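Local structure of DNA repair and telomere maintenance protein nbs1 (3HUF) at residues 114-119 / 147-152; 59-64 / 143-148; 45-50 / 73-78; 38-43 / 103-108; 17-22 / 186-191. The protein serves as the adaptor subunit of the MRN complex in DNA double-strand break repair, recognising phosphorylated proteins such as Ctp1 through its FHA and BRCT domains. All coordinates share one frame; numbering follows the deposited sequence.

Counting from the N terminus, residues 17-22 open interaction 5, whose long loop closes only at 186-191 and encloses the other four; it ties the edge of the FHA sandwich to the connection after helix 178-184. Interaction 4 opens at 38-43 and closes at 103-108; interaction 3, 45-50 with 73-78, lies wholly within it and touches it, both belonging to the peptide-binding end of the FHA domain. Helix 57-62 starts interaction 2 before either has closed, so 59-64 / 143-148 crosses both and joins FHA to BRCT 1. Interaction 1 opens last, at 114-119, pairs strands inside BRCT 1, and shares Ala147 and Thr148 with interaction 2.

Interaction 1: residues 114-119 / 147-152; sequences RSMCIQ and ATTHFV
Cys117 and Thr149 bond to each other in both directions. The Cys117 amide donates to the hydroxyl, with N to Thr149 OG1 at 3.1 Å. The Cys117 carbonyl oxygen in turn accepts two amides: Thr149 N lies in the carbonyl plane, 2.9 Å from Cys117 O, while His150 N sits 3.2 Å from that oxygen, tilted 24° out of the plane. Thr149 OG1 stands between its own backbone N and carbonyl carbon (chi1 56°), turned toward the Cys117 amide. It has a second partner in the ring next door, His150 ND1 at 2.8 Å, which restrains the imidazole's rotation.

Farther on, a parallel ladder takes over, Ile118 paired with His150 and Gln119 with Phe151. Gln119 N reaches His150 O at 2.8 Å, and Val152 N reaches Gln119 O at the same 2.8 Å. The Gln119 side chain is extended, its amide plane 81° from the Phe151 ring, and its OE1 comes to the ring edge at CD1 (3.4 Å). A water bridges Gln119 OE1 and Thr148 OG1; NE2 is satisfied by Leu142 O. Apolar contacts lie on the side of Ile118 and His150: Met116 CE rests over one imidazole face toward the rim, and Ile118 CG2 presses tightly on Val152 CG2.

Strand 174-176 continues the four-stranded parallel sheet of BRCT 1 beyond this pair, its Val174 bonding the backbones of Thr149 and Phe151. Because Thr149 OG1 takes up the amide of the buried Cys117, a side chain satisfies that donor across the pair in place of a backbone carbonyl, carrying the pairing one step ahead of the regular ladder's start.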
# COMPACT_ATOMS: atom_id res chain seq x y z
N ARG A 114 3.22 9.15 2.41
CA ARG A 114 2.90 8.45 1.18
C ARG A 114 2.25 7.11 1.57
O ARG A 114 2.80 6.39 2.39
CB ARG A 114 4.17 8.18 0.36
CG ARG A 114 3.95 7.62 -1.05
CD ARG A 114 5.24 7.68 -1.97
NE ARG A 114 5.67 9.04 -2.36
CZ ARG A 114 5.05 9.80 -3.26
NH1 ARG A 114 3.94 9.37 -3.87
NH2 ARG A 114 5.53 11.02 -3.55
N SER A 115 1.10 6.80 0.97
CA SER A 115 0.38 5.54 1.21
C SER A 115 1.20 4.34 0.82
O SER A 115 1.75 4.28 -0.28
CB SER A 115 -0.92 5.50 0.40
OG SER A 115 -1.85 6.40 0.93
N MET A 116 1.27 3.37 1.72
CA MET A 116 1.95 2.11 1.44
C MET A 116 1.57 1.16 2.55
O MET A 116 1.99 1.34 3.70
CB MET A 116 3.46 2.29 1.39
CG MET A 116 4.17 1.11 0.76
SD MET A 116 5.96 1.32 0.67
CE MET A 116 6.31 -0.11 -0.36
N CYS A 117 0.73 0.19 2.19
CA CYS A 117 0.26 -0.86 3.08
C CYS A 117 0.35 -2.15 2.30
O CYS A 117 -0.15 -2.23 1.18
CB CYS A 117 -1.20 -0.64 3.50
SG CYS A 117 -1.48 0.73 4.64
N ILE A 118 0.97 -3.15 2.90
CA ILE A 118 1.31 -4.38 2.18
C ILE A 118 0.49 -5.57 2.68
O ILE A 118 0.57 -5.94 3.85
CB ILE A 118 2.85 -4.67 2.23
CG1 ILE A 118 3.64 -3.59 1.46
CG2 ILE A 118 3.15 -6.05 1.65
CD1 ILE A 118 5.14 -3.83 1.35
N GLN A 119 -0.32 -6.15 1.79
CA GLN A 119 -1.08 -7.35 2.13
C GLN A 119 -0.28 -8.58 1.77
O GLN A 119 0.37 -8.60 0.72
CB GLN A 119 -2.44 -7.37 1.42
CG GLN A 119 -3.25 -8.66 1.70
CD GLN A 119 -4.63 -8.61 1.11
OE1 GLN A 119 -4.87 -7.87 0.16
NE2 GLN A 119 -5.55 -9.38 1.66
N ALA A 147 -7.01 0.16 1.99
CA ALA A 147 -5.80 0.96 2.03
C ALA A 147 -4.55 0.24 1.49
O ALA A 147 -3.47 0.84 1.38
CB ALA A 147 -5.54 1.46 3.47
N THR A 148 -4.68 -1.05 1.20
CA THR A 148 -3.61 -1.86 0.59
C THR A 148 -3.14 -1.21 -0.70
O THR A 148 -3.97 -0.87 -1.56
CB THR A 148 -4.11 -3.26 0.23
OG1 THR A 148 -4.45 -3.96 1.42
CG2 THR A 148 -3.04 -4.07 -0.50
N THR A 149 -1.82 -1.01 -0.81
CA THR A 149 -1.21 -0.56 -2.05
C THR A 149 -0.46 -1.70 -2.77
O THR A 149 -0.32 -1.67 -3.98
CB THR A 149 -0.23 0.62 -1.82
OG1 THR A 149 0.75 0.23 -0.86
CG2 THR A 149 -0.96 1.86 -1.31
N HIS A 150 0.04 -2.68 -2.01
CA HIS A 150 0.85 -3.76 -2.60
C HIS A 150 0.43 -5.07 -2.02
O HIS A 150 0.01 -5.14 -0.85
CB HIS A 150 2.34 -3.56 -2.32
CG HIS A 150 2.91 -2.33 -2.95
ND1 HIS A 150 2.68 -1.06 -2.45
CD2 HIS A 150 3.71 -2.18 -4.03
CE1 HIS A 150 3.31 -0.18 -3.21
NE2 HIS A 150 3.96 -0.83 -4.16
N PHE A 151 0.55 -6.13 -2.83
CA PHE A 151 0.11 -7.45 -2.44
C PHE A 151 1.22 -8.43 -2.71
O PHE A 151 1.68 -8.51 -3.84
CB PHE A 151 -1.14 -7.86 -3.24
CG PHE A 151 -1.64 -9.25 -2.90
CD1 PHE A 151 -2.56 -9.42 -1.88
CD2 PHE A 151 -1.19 -10.37 -3.60
CE1 PHE A 151 -3.03 -10.70 -1.56
CE2 PHE A 151 -1.65 -11.65 -3.28
CZ PHE A 151 -2.57 -11.81 -2.27
N VAL A 152 1.64 -9.17 -1.68
CA VAL A 152 2.70 -10.16 -1.83
C VAL A 152 2.12 -11.53 -2.11
O VAL A 152 1.55 -12.14 -1.22
CB VAL A 152 3.54 -10.32 -0.54
CG1 VAL A 152 4.76 -11.23 -0.82
CG2 VAL A 152 3.97 -8.95 -0.01
O HOH W 1 -6.62 -5.63 0.46

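Interaction 2: residues 59-64 / 143-148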
# COMPACT_ATOMS: atom_id res chain seq x y z
N ASP A 59 -3.84 0.68 11.15
CA ASP A 59 -3.39 1.57 10.09
C ASP A 59 -3.32 0.84 8.75
O ASP A 59 -3.41 1.48 7.69
CB ASP A 59 -2.01 2.14 10.42
CG ASP A 59 -2.00 2.98 11.71
OD1 ASP A 59 -2.98 3.72 11.96
OD2 ASP A 59 -1.03 2.90 12.48
N TYR A 60 -3.13 -0.48 8.80
CA TYR A 60 -3.15 -1.31 7.57
C TYR A 60 -4.54 -1.23 6.92
O TYR A 60 -4.66 -1.22 5.70
CB TYR A 60 -2.78 -2.77 7.88
CG TYR A 60 -3.15 -3.77 6.76
CD1 TYR A 60 -2.42 -3.84 5.58
CD2 TYR A 60 -4.25 -4.62 6.91
CE1 TYR A 60 -2.77 -4.73 4.56
CE2 TYR A 60 -4.62 -5.51 5.91
CZ TYR A 60 -3.89 -5.56 4.75
OH TYR A 60 -4.26 -6.44 3.78
N PHE A 61 -5.58 -1.13 7.75
CA PHE A 61 -6.95 -1.02 7.25
C PHE A 61 -7.43 0.41 6.96
O PHE A 61 -8.21 0.61 6.03
CB PHE A 61 -7.91 -1.68 8.24
CG PHE A 61 -7.71 -3.14 8.37
CD1 PHE A 61 -6.98 -3.68 9.42
CD2 PHE A 61 -8.21 -4.00 7.41
CE1 PHE A 61 -6.80 -5.06 9.54
CE2 PHE A 61 -8.03 -5.36 7.51
CZ PHE A 61 -7.33 -5.89 8.58
N THR A 62 -6.98 1.39 7.74
CA THR A 62 -7.46 2.77 7.58
C THR A 62 -6.61 3.57 6.59
O THR A 62 -7.06 4.58 6.03
CB THR A 62 -7.42 3.54 8.91
OG1 THR A 62 -6.04 3.67 9.34
CG2 THR A 62 -8.23 2.82 9.96
N GLY A 63 -5.37 3.15 6.40
CA GLY A 63 -4.41 3.93 5.63
C GLY A 63 -3.86 5.13 6.40
O GLY A 63 -3.24 6.02 5.80
N GLY A 64 -4.07 5.16 7.71
CA GLY A 64 -3.57 6.26 8.54
C GLY A 64 -2.04 6.21 8.65
O GLY A 64 -1.44 5.14 8.45
N ARG A 143 -5.86 -9.91 5.83
CA ARG A 143 -7.25 -9.72 5.39
C ARG A 143 -7.34 -8.58 4.40
O ARG A 143 -6.42 -7.76 4.27
CB ARG A 143 -8.16 -9.42 6.59
CG ARG A 143 -8.14 -10.49 7.66
CD ARG A 143 -8.77 -11.74 7.17
NE ARG A 143 -8.05 -12.94 7.61
CZ ARG A 143 -7.63 -13.90 6.80
NH1 ARG A 143 -7.85 -13.83 5.49
NH2 ARG A 143 -6.99 -14.95 7.30
N ASP A 144 -8.46 -8.52 3.70
CA ASP A 144 -8.64 -7.48 2.71
C ASP A 144 -8.71 -6.09 3.35
O ASP A 144 -9.29 -5.94 4.41
CB ASP A 144 -9.94 -7.71 1.93
CG ASP A 144 -10.07 -6.77 0.78
OD1 ASP A 144 -9.24 -6.87 -0.16
OD2 ASP A 144 -10.93 -5.88 0.85
N SER A 145 -8.14 -5.10 2.69
CA SER A 145 -8.19 -3.71 3.16
C SER A 145 -8.32 -2.77 1.97
O SER A 145 -7.75 -3.02 0.91
CB SER A 145 -6.92 -3.39 3.96
OG SER A 145 -6.61 -1.99 3.96
N ASP A 146 -9.04 -1.68 2.14
CA ASP A 146 -9.13 -0.66 1.09
C ASP A 146 -7.92 0.28 1.01
O ASP A 146 -7.79 1.06 0.06
CB ASP A 146 -10.44 0.12 1.21
CG ASP A 146 -11.65 -0.77 0.98
OD1 ASP A 146 -11.61 -1.58 0.02
OD2 ASP A 146 -12.63 -0.68 1.75
N ALA A 147 -7.01 0.16 1.99
CA ALA A 147 -5.80 0.96 2.03
C ALA A 147 -4.55 0.24 1.49
O ALA A 147 -3.47 0.84 1.38
CB ALA A 147 -5.54 1.46 3.47
N THR A 148 -4.68 -1.05 1.20
CA THR A 148 -3.61 -1.86 0.59
C THR A 148 -3.14 -1.21 -0.70
O THR A 148 -3.97 -0.87 -1.56
CB THR A 148 -4.11 -3.26 0.23
OG1 THR A 148 -4.45 -3.96 1.42
CG2 THR A 148 -3.04 -4.07 -0.50
O HOH W 2 -9.92 -1.22 4.79
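Ser145 OG is gripped from two directions: it donates to Tyr60 O at 2.7 Å, and it accepts the amide of Ala147, whose N lies 2.9 Å from OG. The second bond closes an ST turn. With OG anti to the backbone N (chi1 154°), the hydroxyl reaches the helix carbonyl, while Ser145 CB sits over a face of the Tyr60 ring, 4.0 Å from its centroid, in a CH-pi contact. The phenol itself is anchored at its tip, where Tyr60 OH donates to Arg143 O over 2.6 Å, nearly along the C=O axis (169°).

Phe61 lies beside Tyr60, whose CD2 stands above the centre of the Phe61 ring. Its edge is turned to the loop, CE2 being 3.4 Å from Asp144 O. At the helix end, Gly63 turns to positive phi (76°), and Ala147 CB packs tightly against Gly63 CA at 3.5 Å. A water bridges Phe61 O and Asp146 N, and Asp144 has a salt bridge to Lys171.

The last turn of helix 57-62, from the FHA domain, thus meets the loop between strands 140-141 and 150-152 of BRCT 1: a direct FHA-BRCT domain interface built on two side-chain-to-carbonyl bonds.

Interaction 3: residues 45-50 / 73-78; sequences KRHARF and LDTKFG
Two direct hydrogen bonds join the segments, both through His47. Its carbonyl oxygen accepts the Leu73 amide, with N to His47 O at 2.9 Å. At the other end of the residue, ring atom NE2 donates to Gly78 O, also over 2.9 Å. That oxygen lies in the imidazole plane, yet seen from the carbonyl the donor stands well above the peptide plane, 57° out of it. ND1 accepts Ser44 N, a pattern consistent with a neutral ring protonated on NE2. A water adds an indirect link, donating to both Arg46 O and Leu73 O.

The ring face makes a CH-pi contact. Thr75 CG2 sits 3.5 Å from the His47 centroid and only 5° off the normal, over the ring centre. Thr75 OG1, between its backbone N and carbonyl carbon (chi1 69°), accepts Gly78 N at 2.9 Å in an ST motif and bonds Asp72 OD1.

Leu73 supplies the remaining van der Waals packing. Its CD1 lies 3.9 Å above one face of the Arg46 guanidinium, toward the rim, and CD2 meets Arg49 CB at 4.1 Å.

His47 and Ala48 together face Val25 in a classic beta bulge. The sequence from Ser44 to His47 is the Ser-X-X-His signature of FHA domains, whose histidine typically braces the peptide-binding loops; here Lys45 N and Lys76 NZ, on the two segments, both hydrogen-bond the bound peptide.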
# COMPACT_ATOMS: atom_id res chain seq x y z
N LYS A 45 21.51 24.76 17.08
CA LYS A 45 22.44 23.67 16.75
C LYS A 45 21.79 22.29 16.82
O LYS A 45 21.90 21.51 15.89
CB LYS A 45 23.65 23.71 17.67
CG LYS A 45 24.54 24.90 17.44
CD LYS A 45 25.84 24.75 18.20
CE LYS A 45 26.19 26.05 18.87
NZ LYS A 45 25.17 26.35 19.91
N ARG A 46 21.15 21.99 17.95
CA ARG A 46 20.26 20.85 18.09
C ARG A 46 18.89 21.47 18.37
O ARG A 46 18.69 22.06 19.44
CB ARG A 46 20.68 19.96 19.26
CG ARG A 46 22.02 19.26 19.10
CD ARG A 46 22.41 18.45 20.36
NE ARG A 46 21.46 17.37 20.70
CZ ARG A 46 20.57 17.43 21.70
NH1 ARG A 46 20.49 18.50 22.48
NH2 ARG A 46 19.75 16.40 21.92
N HIS A 47 17.94 21.36 17.43
CA HIS A 47 16.72 22.18 17.50
C HIS A 47 15.45 21.42 17.90
O HIS A 47 14.72 21.85 18.80
CB HIS A 47 16.50 22.95 16.20
CG HIS A 47 15.46 24.02 16.31
ND1 HIS A 47 15.77 25.36 16.39
CD2 HIS A 47 14.11 23.95 16.37
CE1 HIS A 47 14.66 26.07 16.51
NE2 HIS A 47 13.64 25.24 16.49
N ALA A 48 15.19 20.32 17.20
CA ALA A 48 13.99 19.53 17.41
C ALA A 48 14.29 18.04 17.44
O ALA A 48 15.29 17.58 16.87
CB ALA A 48 12.96 19.82 16.29
N ARG A 49 13.42 17.29 18.11
CA ARG A 49 13.40 15.85 17.99
C ARG A 49 12.11 15.44 17.29
O ARG A 49 11.04 15.91 17.65
CB ARG A 49 13.50 15.20 19.37
CG ARG A 49 13.44 13.69 19.33
CD ARG A 49 13.40 13.09 20.74
NE ARG A 49 14.46 13.64 21.58
CZ ARG A 49 15.71 13.19 21.65
NH1 ARG A 49 16.10 12.14 20.92
NH2 ARG A 49 16.58 13.80 22.45
N PHE A 50 12.23 14.62 16.24
CA PHE A 50 11.10 14.01 15.57
C PHE A 50 11.13 12.54 15.96
O PHE A 50 12.15 11.88 15.79
CB PHE A 50 11.24 14.05 14.05
CG PHE A 50 11.29 15.42 13.44
CD1 PHE A 50 10.99 16.58 14.17
CD2 PHE A 50 11.60 15.55 12.10
CE1 PHE A 50 11.05 17.82 13.57
CE2 PHE A 50 11.65 16.79 11.47
CZ PHE A 50 11.37 17.93 12.20
N LEU A 73 13.61 21.43 21.48
CA LEU A 73 14.70 21.18 22.44
C LEU A 73 15.16 22.47 23.13
O LEU A 73 16.32 22.89 22.99
CB LEU A 73 15.87 20.43 21.77
CG LEU A 73 15.57 19.11 21.02
CD1 LEU A 73 16.80 18.62 20.29
CD2 LEU A 73 15.03 18.02 21.95
N ASP A 74 14.23 23.07 23.87
CA ASP A 74 14.46 24.29 24.63
C ASP A 74 15.23 25.35 23.81
O ASP A 74 16.27 25.86 24.23
CB ASP A 74 15.14 23.95 25.97
CG ASP A 74 14.33 22.93 26.83
OD1 ASP A 74 14.95 22.24 27.68
OD2 ASP A 74 13.08 22.80 26.68
N THR A 75 14.70 25.67 22.62
CA THR A 75 15.43 26.49 21.64
C THR A 75 15.24 27.99 21.83
O THR A 75 14.31 28.43 22.52
CB THR A 75 15.06 26.14 20.17
OG1 THR A 75 13.71 26.55 19.91
CG2 THR A 75 15.20 24.66 19.90
N LYS A 76 16.12 28.76 21.20
CA LYS A 76 16.01 30.22 21.19
C LYS A 76 14.69 30.71 20.60
O LYS A 76 13.98 31.49 21.23
CB LYS A 76 17.19 30.85 20.42
CG LYS A 76 17.35 32.35 20.63
CD LYS A 76 18.70 32.83 20.12
CE LYS A 76 19.04 34.20 20.66
NZ LYS A 76 20.46 34.57 20.34
N PHE A 77 14.34 30.24 19.40
CA PHE A 77 13.19 30.78 18.68
C PHE A 77 11.95 29.89 18.53
O PHE A 77 10.97 30.31 17.93
CB PHE A 77 13.62 31.34 17.31
CG PHE A 77 14.59 32.48 17.42
CD1 PHE A 77 15.87 32.37 16.90
CD2 PHE A 77 14.23 33.66 18.06
CE1 PHE A 77 16.78 33.43 17.00
CE2 PHE A 77 15.12 34.73 18.17
CZ PHE A 77 16.41 34.62 17.64
N GLY A 78 11.97 28.67 19.09
CA GLY A 78 10.80 27.80 19.12
C GLY A 78 10.59 26.92 17.88
O GLY A 78 11.34 27.01 16.90
O HOH W 3 18.95 23.04 21.95

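Interaction 4: residues 38-43 / 103-108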
# COMPACT_ATOMS: atom_id res chain seq x y z
N VAL A 38 19.67 20.90 9.17
CA VAL A 38 18.85 21.93 8.56
C VAL A 38 19.54 23.24 8.82
O VAL A 38 19.62 23.68 9.98
CB VAL A 38 17.43 21.97 9.17
CG1 VAL A 38 16.52 22.84 8.30
CG2 VAL A 38 16.84 20.58 9.28
N ILE A 39 20.04 23.87 7.77
CA ILE A 39 20.88 25.06 7.93
C ILE A 39 20.12 26.37 7.70
O ILE A 39 19.63 26.62 6.60
CB ILE A 39 22.12 25.01 7.02
CG1 ILE A 39 22.78 23.62 7.12
CG2 ILE A 39 23.08 26.14 7.38
CD1 ILE A 39 23.93 23.40 6.18
N SER A 40 20.03 27.16 8.76
CA SER A 40 19.47 28.52 8.73
C SER A 40 19.92 29.25 10.00
O SER A 40 20.16 28.61 11.03
CB SER A 40 17.93 28.47 8.65
OG SER A 40 17.37 29.71 8.22
N LYS A 41 20.02 30.57 9.92
CA LYS A 41 20.44 31.42 11.03
C LYS A 41 19.74 31.16 12.36
O LYS A 41 20.39 31.09 13.41
CB LYS A 41 20.27 32.91 10.67
CG LYS A 41 21.52 33.59 10.12
CD LYS A 41 22.10 34.66 11.06
CE LYS A 41 23.41 35.22 10.50
NZ LYS A 41 24.15 36.15 11.42
N SER A 42 18.42 31.05 12.31
CA SER A 42 17.59 31.06 13.53
C SER A 42 17.28 29.66 14.08
O SER A 42 16.59 29.52 15.09
CB SER A 42 16.28 31.83 13.27
OG SER A 42 15.51 31.18 12.25
N ILE A 43 17.83 28.65 13.42
CA ILE A 43 17.70 27.26 13.87
C ILE A 43 18.82 26.96 14.85
O ILE A 43 19.98 27.23 14.56
CB ILE A 43 17.79 26.30 12.66
CG1 ILE A 43 16.69 26.67 11.66
CG2 ILE A 43 17.67 24.81 13.10
CD1 ILE A 43 16.66 25.79 10.42
N GLY A 103 12.42 27.64 14.45
CA GLY A 103 12.87 28.98 14.75
C GLY A 103 12.07 30.00 13.97
O GLY A 103 10.83 29.95 13.93
N LYS A 104 12.79 30.93 13.35
CA LYS A 104 12.18 31.91 12.47
C LYS A 104 12.56 31.62 11.02
O LYS A 104 12.53 32.51 10.18
CB LYS A 104 12.64 33.31 12.85
CG LYS A 104 12.17 33.76 14.20
CD LYS A 104 13.07 34.83 14.69
CE LYS A 104 12.28 35.98 15.24
NZ LYS A 104 13.17 37.14 15.51
N CYS A 105 12.92 30.37 10.73
CA CYS A 105 13.35 30.07 9.37
C CYS A 105 12.18 30.26 8.42
O CYS A 105 11.12 29.69 8.63
CB CYS A 105 13.93 28.67 9.26
SG CYS A 105 14.36 28.25 7.58
N PRO A 106 12.35 31.12 7.39
CA PRO A 106 11.24 31.41 6.47
C PRO A 106 10.82 30.22 5.59
O PRO A 106 9.76 30.27 4.97
CB PRO A 106 11.77 32.60 5.63
CG PRO A 106 13.24 32.55 5.75
CD PRO A 106 13.58 31.87 7.05
N PHE A 107 11.62 29.16 5.57
CA PHE A 107 11.26 27.94 4.84
C PHE A 107 10.90 26.80 5.78
O PHE A 107 11.65 26.48 6.70
CB PHE A 107 12.41 27.52 3.93
CG PHE A 107 12.88 28.61 3.01
CD1 PHE A 107 14.04 29.33 3.29
CD2 PHE A 107 12.14 28.95 1.88
CE1 PHE A 107 14.46 30.35 2.45
CE2 PHE A 107 12.55 29.97 1.03
CZ PHE A 107 13.71 30.67 1.32
N THR A 108 9.75 26.17 5.55
CA THR A 108 9.29 25.08 6.42
C THR A 108 9.76 23.71 5.93
O THR A 108 9.94 23.49 4.73
CB THR A 108 7.77 25.08 6.57
OG1 THR A 108 7.14 25.03 5.28
CG2 THR A 108 7.31 26.35 7.31
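Ser42 sets its hydroxyl against the backbone of Lys104, accepting a hydrogen bond from the Lys104 amide with N to Ser42 OG at 2.9 Å. The bond is bent, 136° at the hydrogen. OG stands between its own backbone N and carbonyl carbon (chi1 62°), which directs it into this corner. Cys105 N is also near, 3.1 Å from Ser42 OG, but its angle is too poor for a hydrogen bond. Beside the bonded amide, Lys104 CB touches the same hydroxyl oxygen at 3.6 Å, and Gly103 CA passes 3.8 Å from Ser42 O.

Ser40 to Ile43 form a type I beta turn with a weak closing bond. Both segments are loops at the peptide-binding end of the FHA beta sandwich. Outside the pair, Lys104 NZ makes a salt bridge to an acidic side chain of the bound peptide, and Lys41 NZ a long, weak ion pair. Gly103 bonds through its backbone to Gly78.

Cys105 touches both ends of the turn. Ser40 CB lies 3.7 Å from Cys105 SG, with Ser40 OG closer still to that sulfur at 3.4 Å. Ile43 CD1 also packs on Cys105 CB, at 4.1 Å. Within its own segment, the sulfur accepts the amide of Phe107, whose N is 3.5 Å from Cys105 SG.

Interaction 5: residues 17-22 / 186-191; sequences ILFPGT and TVKESV
Phe19 drives the rim of its ring at the carbonyls of the turn opposite, and this is the tight half of the contact. CE1 is 3.3 Å from Lys188 O and 3.5 Å from Val187 O, both approached obliquely. Ser190 O meets the ring at its edge, near the plane, 3.7 Å from CE1. CG is anti to the carbonyl carbon (chi1 -51°), projecting from a CB already aimed at the turn. Above one face, over the ring centre, stands Ile17 O of the same segment. Val187 to Ser190 make a type I beta turn, which gathers the three oxygens around one ring corner.

The backbones meet more loosely. Even the nearest, at Phe19 and Lys188, keep their CA atoms 7.3 Å apart, and a water lies within hydrogen-bonding distance of both Ile17 O (2.7 Å) and Ser190 O (2.8 Å), bridging the segments. On the more exposed side, Lys188 reaches across with a kinked chain and brings NZ to 2.9 Å from Pro20 O; NZ also hydrogen-bonds Leu135 O.

Nearby, the backbone of Ile17 is hydrogen-bonded to Ile192. The contact thus ties the turn between strands 16-18 and 21-26, at the edge of the FHA beta sandwich, to the connection between helices 178-184 and 198-209.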
# COMPACT_ATOMS: atom_id res chain seq x y z
N ILE A 17 13.23 9.96 3.26
CA ILE A 17 12.28 9.04 3.88
C ILE A 17 12.63 8.80 5.36
O ILE A 17 13.74 8.40 5.69
CB ILE A 17 12.26 7.70 3.14
CG1 ILE A 17 11.82 7.91 1.69
CG2 ILE A 17 11.29 6.76 3.77
CD1 ILE A 17 12.07 6.67 0.87
N LEU A 18 11.68 9.05 6.25
CA LEU A 18 11.90 8.90 7.67
C LEU A 18 11.23 7.63 8.18
O LEU A 18 10.04 7.46 8.08
CB LEU A 18 11.34 10.13 8.44
CG LEU A 18 11.96 11.49 8.09
CD1 LEU A 18 11.41 12.59 9.06
CD2 LEU A 18 13.51 11.45 8.11
N PHE A 19 12.01 6.75 8.77
CA PHE A 19 11.46 5.53 9.32
C PHE A 19 11.12 5.75 10.79
O PHE A 19 11.59 6.71 11.39
CB PHE A 19 12.50 4.41 9.16
CG PHE A 19 13.03 4.28 7.78
CD1 PHE A 19 14.39 4.43 7.52
CD2 PHE A 19 12.18 3.99 6.72
CE1 PHE A 19 14.89 4.29 6.22
CE2 PHE A 19 12.67 3.85 5.44
CZ PHE A 19 14.03 4.01 5.19
N PRO A 20 10.24 4.90 11.36
CA PRO A 20 10.04 4.81 12.80
C PRO A 20 11.35 4.86 13.58
O PRO A 20 12.30 4.14 13.25
CB PRO A 20 9.36 3.46 12.95
CG PRO A 20 8.44 3.41 11.71
CD PRO A 20 9.31 4.00 10.63
N GLY A 21 11.37 5.70 14.62
CA GLY A 21 12.54 5.88 15.47
C GLY A 21 12.64 7.37 15.74
O GLY A 21 11.68 8.12 15.52
N THR A 22 13.80 7.80 16.19
CA THR A 22 13.98 9.18 16.60
C THR A 22 15.10 9.89 15.85
O THR A 22 16.16 9.32 15.60
CB THR A 22 14.26 9.26 18.11
OG1 THR A 22 13.34 8.41 18.82
CG2 THR A 22 14.05 10.66 18.57
N THR A 186 17.01 -4.33 2.87
CA THR A 186 18.29 -3.65 2.63
C THR A 186 18.37 -2.22 3.24
O THR A 186 19.46 -1.76 3.59
CB THR A 186 18.57 -3.61 1.09
OG1 THR A 186 19.12 -4.87 0.66
CG2 THR A 186 19.51 -2.48 0.69
N VAL A 187 17.23 -1.56 3.40
CA VAL A 187 17.16 -0.08 3.44
C VAL A 187 17.04 0.72 4.77
O VAL A 187 17.01 1.96 4.72
CB VAL A 187 15.99 0.44 2.53
CG1 VAL A 187 16.15 -0.04 1.09
CG2 VAL A 187 14.65 0.03 3.08
N LYS A 188 16.93 0.05 5.93
CA LYS A 188 16.59 0.76 7.20
C LYS A 188 17.65 1.78 7.61
O LYS A 188 17.33 2.90 8.04
CB LYS A 188 16.35 -0.24 8.36
CG LYS A 188 15.07 -0.03 9.21
CD LYS A 188 15.06 1.16 10.18
CE LYS A 188 14.39 0.73 11.52
NZ LYS A 188 13.33 1.65 12.18
N GLU A 189 18.91 1.41 7.45
CA GLU A 189 20.00 2.29 7.84
C GLU A 189 20.29 3.44 6.84
O GLU A 189 21.12 4.33 7.09
CB GLU A 189 21.26 1.45 8.10
CG GLU A 189 21.29 0.79 9.49
CD GLU A 189 20.57 -0.57 9.59
OE1 GLU A 189 19.51 -0.76 8.95
OE2 GLU A 189 21.07 -1.45 10.33
N SER A 190 19.58 3.42 5.71
CA SER A 190 19.86 4.29 4.58
C SER A 190 19.23 5.66 4.67
O SER A 190 18.14 5.82 5.23
CB SER A 190 19.36 3.62 3.30
OG SER A 190 20.22 2.56 2.98
N VAL A 191 19.92 6.64 4.10
CA VAL A 191 19.30 7.92 3.87
C VAL A 191 19.00 8.09 2.38
O VAL A 191 19.86 8.26 1.55
CB VAL A 191 19.98 9.14 4.63
CG1 VAL A 191 21.28 8.74 5.36
CG2 VAL A 191 20.12 10.40 3.75
O HOH W 4 16.17 7.74 4.60